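Local coordinates for NMB1025 protein (Neisseria meningitidis serogroup B, PDB 3KJJ) that is of unknown function but belongs to the YjgF (RutC) family, small trimeric proteins, some of whose members act as enamine/imine deaminases, at the interface of chains A and B. Numbering follows the deposited sequence. Chains: chain A/B, NMB1025 protein.

Contact 1: the interface of chains A and B. Residues chain A 9, 11, 13, 24, 26; chain B 66-67, 69, 96, 121.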
# COMPACT_ATOMS: atom_id res chain seq x y z
N MSE A 9 2.74 15.52 14.62
CA MSE A 9 2.22 14.26 14.10
C MSE A 9 0.71 14.11 14.31
O MSE A 9 0.15 13.02 14.16
CB MSE A 9 3.00 13.09 14.71
CG MSE A 9 4.49 13.09 14.39
SE MSE A 9 4.87 13.41 12.48
CE MSE A 9 6.72 14.06 12.63
N ILE A 11 -3.24 14.02 13.93
CA ILE A 11 -4.04 13.39 12.88
C ILE A 11 -5.41 14.03 12.75
O ILE A 11 -6.10 14.27 13.74
CB ILE A 11 -4.18 11.86 13.09
CG1 ILE A 11 -2.81 11.21 13.32
CG2 ILE A 11 -4.81 11.22 11.86
CD1 ILE A 11 -2.88 9.87 14.03
N TYR A 13 -9.10 13.34 10.78
CA TYR A 13 -9.88 12.30 10.13
C TYR A 13 -11.03 12.94 9.36
O TYR A 13 -11.69 13.85 9.88
CB TYR A 13 -10.42 11.31 11.18
CG TYR A 13 -9.33 10.66 12.03
CD1 TYR A 13 -8.81 9.41 11.69
CD2 TYR A 13 -8.82 11.30 13.17
CE1 TYR A 13 -7.82 8.81 12.47
CE2 TYR A 13 -7.83 10.71 13.95
CZ TYR A 13 -7.33 9.47 13.60
OH TYR A 13 -6.37 8.88 14.37
N VAL A 24 -7.51 10.55 5.87
CA VAL A 24 -6.76 10.73 7.10
C VAL A 24 -5.51 11.53 6.75
O VAL A 24 -4.77 11.17 5.84
CB VAL A 24 -6.39 9.36 7.77
CG1 VAL A 24 -5.54 9.57 8.99
CG2 VAL A 24 -7.64 8.56 8.15
N ALA A 26 -1.90 13.47 8.24
CA ALA A 26 -0.88 13.66 9.27
C ALA A 26 0.39 14.22 8.65
O ALA A 26 0.91 13.66 7.67
CB ALA A 26 -0.59 12.35 10.00
N ALA B 66 -5.18 3.94 17.80
CA ALA B 66 -5.80 5.27 17.66
C ALA B 66 -4.89 6.21 16.88
O ALA B 66 -5.21 7.38 16.70
CB ALA B 66 -6.11 5.84 19.04
N HIS B 67 -3.76 5.70 16.41
CA HIS B 67 -2.83 6.48 15.60
C HIS B 67 -2.43 5.76 14.33
O HIS B 67 -1.37 6.03 13.77
CB HIS B 67 -1.59 6.87 16.42
CG HIS B 67 -1.90 7.85 17.52
ND1 HIS B 67 -2.42 7.46 18.73
CD2 HIS B 67 -1.78 9.20 17.57
CE1 HIS B 67 -2.61 8.53 19.49
NE2 HIS B 67 -2.23 9.60 18.80
N LEU B 69 -2.88 5.28 10.43
CA LEU B 69 -3.23 6.10 9.30
C LEU B 69 -4.03 5.32 8.26
O LEU B 69 -5.05 5.79 7.77
CB LEU B 69 -1.98 6.69 8.67
CG LEU B 69 -1.23 7.72 9.53
CD1 LEU B 69 -0.02 8.23 8.79
CD2 LEU B 69 -2.15 8.88 9.97
N ARG B 96 -11.57 7.76 15.42
CA ARG B 96 -10.18 7.77 14.95
C ARG B 96 -9.92 6.54 14.09
O ARG B 96 -8.88 5.90 14.19
CB ARG B 96 -9.22 7.81 16.14
CG ARG B 96 -9.51 8.93 17.12
CD ARG B 96 -8.40 9.08 18.13
NE ARG B 96 -7.09 9.23 17.49
CZ ARG B 96 -6.42 10.37 17.38
NH1 ARG B 96 -6.95 11.50 17.87
NH2 ARG B 96 -5.23 10.39 16.79
N VAL B 121 1.37 6.48 12.79
CA VAL B 121 2.22 7.59 13.19
C VAL B 121 2.70 7.43 14.64
O VAL B 121 1.98 6.91 15.49
CB VAL B 121 1.54 8.97 12.93
CG1 VAL B 121 0.44 9.26 13.93
CG2 VAL B 121 2.58 10.10 12.93
O HOH W 1 -6.05 6.48 13.88
O HOH W 2 -3.56 12.59 16.64
O HOH W 3 -6.38 13.75 16.67
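The phenol ring of A:Tyr13 lies against B:Arg96 where two subunits of this YjgF-family trimer meet. B:Arg96 CA sits over one face of the ring, 3.6 Å from its centroid, in a CH-pi contact, while A:Ile11 CG2 backs the opposite face, sandwiching it. The bend of the arginine at chi3 (54°) brings the guanidinium round the hydroxyl end of the ring, so that the ring edge at CE2 points into the guanidinium face, the planes 75° apart. Within chain B, B:Arg96 NE donates at 2.8 Å to a lone pair of B:Ala66 O, in the carbonyl plane, while NH2 comes in nearly in line with C=O. That clamp fixes the guanidinium's rotation. A:Tyr13 OH, 3.0 Å from the same B:Ala66 O, makes a probable but poorly directed hydrogen bond, and also meets a water held by B:Arg96 O. Arginine suits the place because NH2 and NH1 also reach, through two linked waters, the backbone N and O of A:Ile11.

Beyond this polar corner the contact is aliphatic. A:Ile11 CD1 and B:Val121 CG1 meet tip to tip at 3.4 Å; the valine's chi1 of 74° points CG1 at that methyl and leaves CG2, anti to the backbone N, toward CB of the poorly ordered A:Met9. B:Leu69 slants across A:Val24, its CD2 3.6 Å from A:Val24 CG1, and reaches A:Ala26 CB, whose short methyl lets the leucine branch come close to the strand.

Contact 2: the interface of chains A and B. Residues chain A 13, 16-17, 20-21, 24; chain B 95, 97-99.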
# COMPACT_ATOMS: atom_id res chain seq x y z
N TYR A 13 -9.10 13.34 10.78
CA TYR A 13 -9.88 12.30 10.13
C TYR A 13 -11.03 12.94 9.36
O TYR A 13 -11.69 13.85 9.88
CB TYR A 13 -10.42 11.31 11.18
CG TYR A 13 -9.33 10.66 12.03
CD1 TYR A 13 -8.81 9.41 11.69
CD2 TYR A 13 -8.82 11.30 13.17
CE1 TYR A 13 -7.82 8.81 12.47
CE2 TYR A 13 -7.83 10.71 13.95
CZ TYR A 13 -7.33 9.47 13.60
OH TYR A 13 -6.37 8.88 14.37
N THR A 16 -15.47 10.13 8.80
CA THR A 16 -15.30 8.98 9.68
C THR A 16 -16.59 8.19 9.83
O THR A 16 -17.67 8.76 10.07
CB THR A 16 -14.76 9.44 11.05
OG1 THR A 16 -13.53 10.13 10.85
CG2 THR A 16 -14.54 8.27 12.00
N THR A 17 -16.46 6.88 9.65
CA THR A 17 -17.52 5.93 9.95
C THR A 17 -17.03 5.10 11.13
O THR A 17 -15.87 5.25 11.54
CB THR A 17 -17.82 5.00 8.74
OG1 THR A 17 -16.86 3.94 8.68
CG2 THR A 17 -17.81 5.78 7.42
N TYR A 20 -14.01 2.95 9.25
CA TYR A 20 -12.93 3.59 8.53
C TYR A 20 -13.28 5.05 8.36
O TYR A 20 -14.44 5.45 8.50
CB TYR A 20 -12.76 2.95 7.14
CG TYR A 20 -13.98 3.09 6.26
CD1 TYR A 20 -14.18 4.25 5.50
CD2 TYR A 20 -14.94 2.08 6.19
CE1 TYR A 20 -15.30 4.40 4.70
CE2 TYR A 20 -16.07 2.23 5.39
CZ TYR A 20 -16.24 3.38 4.65
OH TYR A 20 -17.35 3.54 3.85
N SER A 21 -12.26 5.85 8.04
CA SER A 21 -12.44 7.22 7.60
C SER A 21 -12.07 7.30 6.12
O SER A 21 -11.12 6.65 5.67
CB SER A 21 -11.51 8.16 8.38
OG SER A 21 -11.92 8.29 9.72
N VAL A 24 -7.51 10.55 5.87
CA VAL A 24 -6.76 10.73 7.10
C VAL A 24 -5.51 11.53 6.75
O VAL A 24 -4.77 11.17 5.84
CB VAL A 24 -6.39 9.36 7.77
CG1 VAL A 24 -5.54 9.57 8.99
CG2 VAL A 24 -7.64 8.56 8.15
N GLY B 95 -14.04 7.25 16.33
CA GLY B 95 -13.73 8.66 16.00
C GLY B 95 -12.35 8.83 15.38
O GLY B 95 -11.98 9.92 14.90
N THR B 97 -10.88 6.22 13.23
CA THR B 97 -10.79 5.04 12.38
C THR B 97 -9.93 5.37 11.15
O THR B 97 -10.00 6.48 10.61
CB THR B 97 -12.19 4.54 11.99
OG1 THR B 97 -12.87 5.56 11.25
CG2 THR B 97 -13.01 4.20 13.23
N PRO B 98 -9.09 4.41 10.71
CA PRO B 98 -8.12 4.71 9.65
C PRO B 98 -8.68 4.63 8.23
O PRO B 98 -9.77 4.09 8.02
CB PRO B 98 -7.07 3.61 9.85
CG PRO B 98 -7.85 2.46 10.36
CD PRO B 98 -8.91 3.05 11.26
N ALA B 99 -7.94 5.20 7.27
CA ALA B 99 -8.18 4.90 5.85
C ALA B 99 -8.06 3.39 5.71
O ALA B 99 -7.17 2.77 6.31
CB ALA B 99 -7.16 5.59 4.97
O HOH W 4 -16.08 6.13 14.11
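B:Thr97 CB packs on the backbone of A:Tyr20, 3.7 Å from its CA, in the small apolar centre of this YjgF-family subunit contact. A:Thr16 slants across B:Thr97 and lays its methyl CG2 beside the threonine hydroxyl. Threonine suits position B:Thr97 because one short side chain offers both carbon and hydroxyl. The chi1 of B:Thr97, 61°, puts OG1 between its own backbone N and carbonyl carbon and points it into chain A, where it donates to the carbonyl A:Thr17 O at 3.0 Å, tilted 17° from the carbonyl plane.

Around this hydroxyl the contact becomes polar. A:Ser21 OG donates to the backbone carbonyl B:Thr97 O at 2.8 Å, approaching 29° from the carbonyl plane, and lies 3.3 Å from B:Thr97 OG1, a weak contact at best while both hydroxyls donate elsewhere. Within chain A, A:Thr16 OG1, then the likely donor, bonds the same serine oxygen at 2.7 Å, a second-shell contact that helps position it; serine is small enough to fit among these partners. The backbone is joined too, A:Ser21 N donating to B:Pro98 O at 3.0 Å. Behind them, A:Thr17 OG1 links to both N and O of A:Tyr20, bracing the turn that presents A:Thr17 O. At the rim, a water bridges that oxygen to B:Gly95 N.

In the fold, the loop of chain B leading into strand 99-104 docks against the chain A segment between strands 11-14 and 23-26.

Contact 1 and contact 2 are neighbouring parts of one subunit interface, their C-alpha centres about 9 Å apart. They share A:Tyr13 and A:Val24, from strands 11-14 and 23-26, so both draw on this pair of strands, contact 2 adding the segment between them. On chain B, B:Arg96 belongs to contact 1, whereas B:Gly95 and B:Thr97 on either side belong to contact 2. Because the interface is not a two-fold, each subunit presents one surface to one neighbour and a different one to the other, as in a ring of three. In the YjgF family, clefts between subunits commonly house the active site, so this joint is probably functionally relevant.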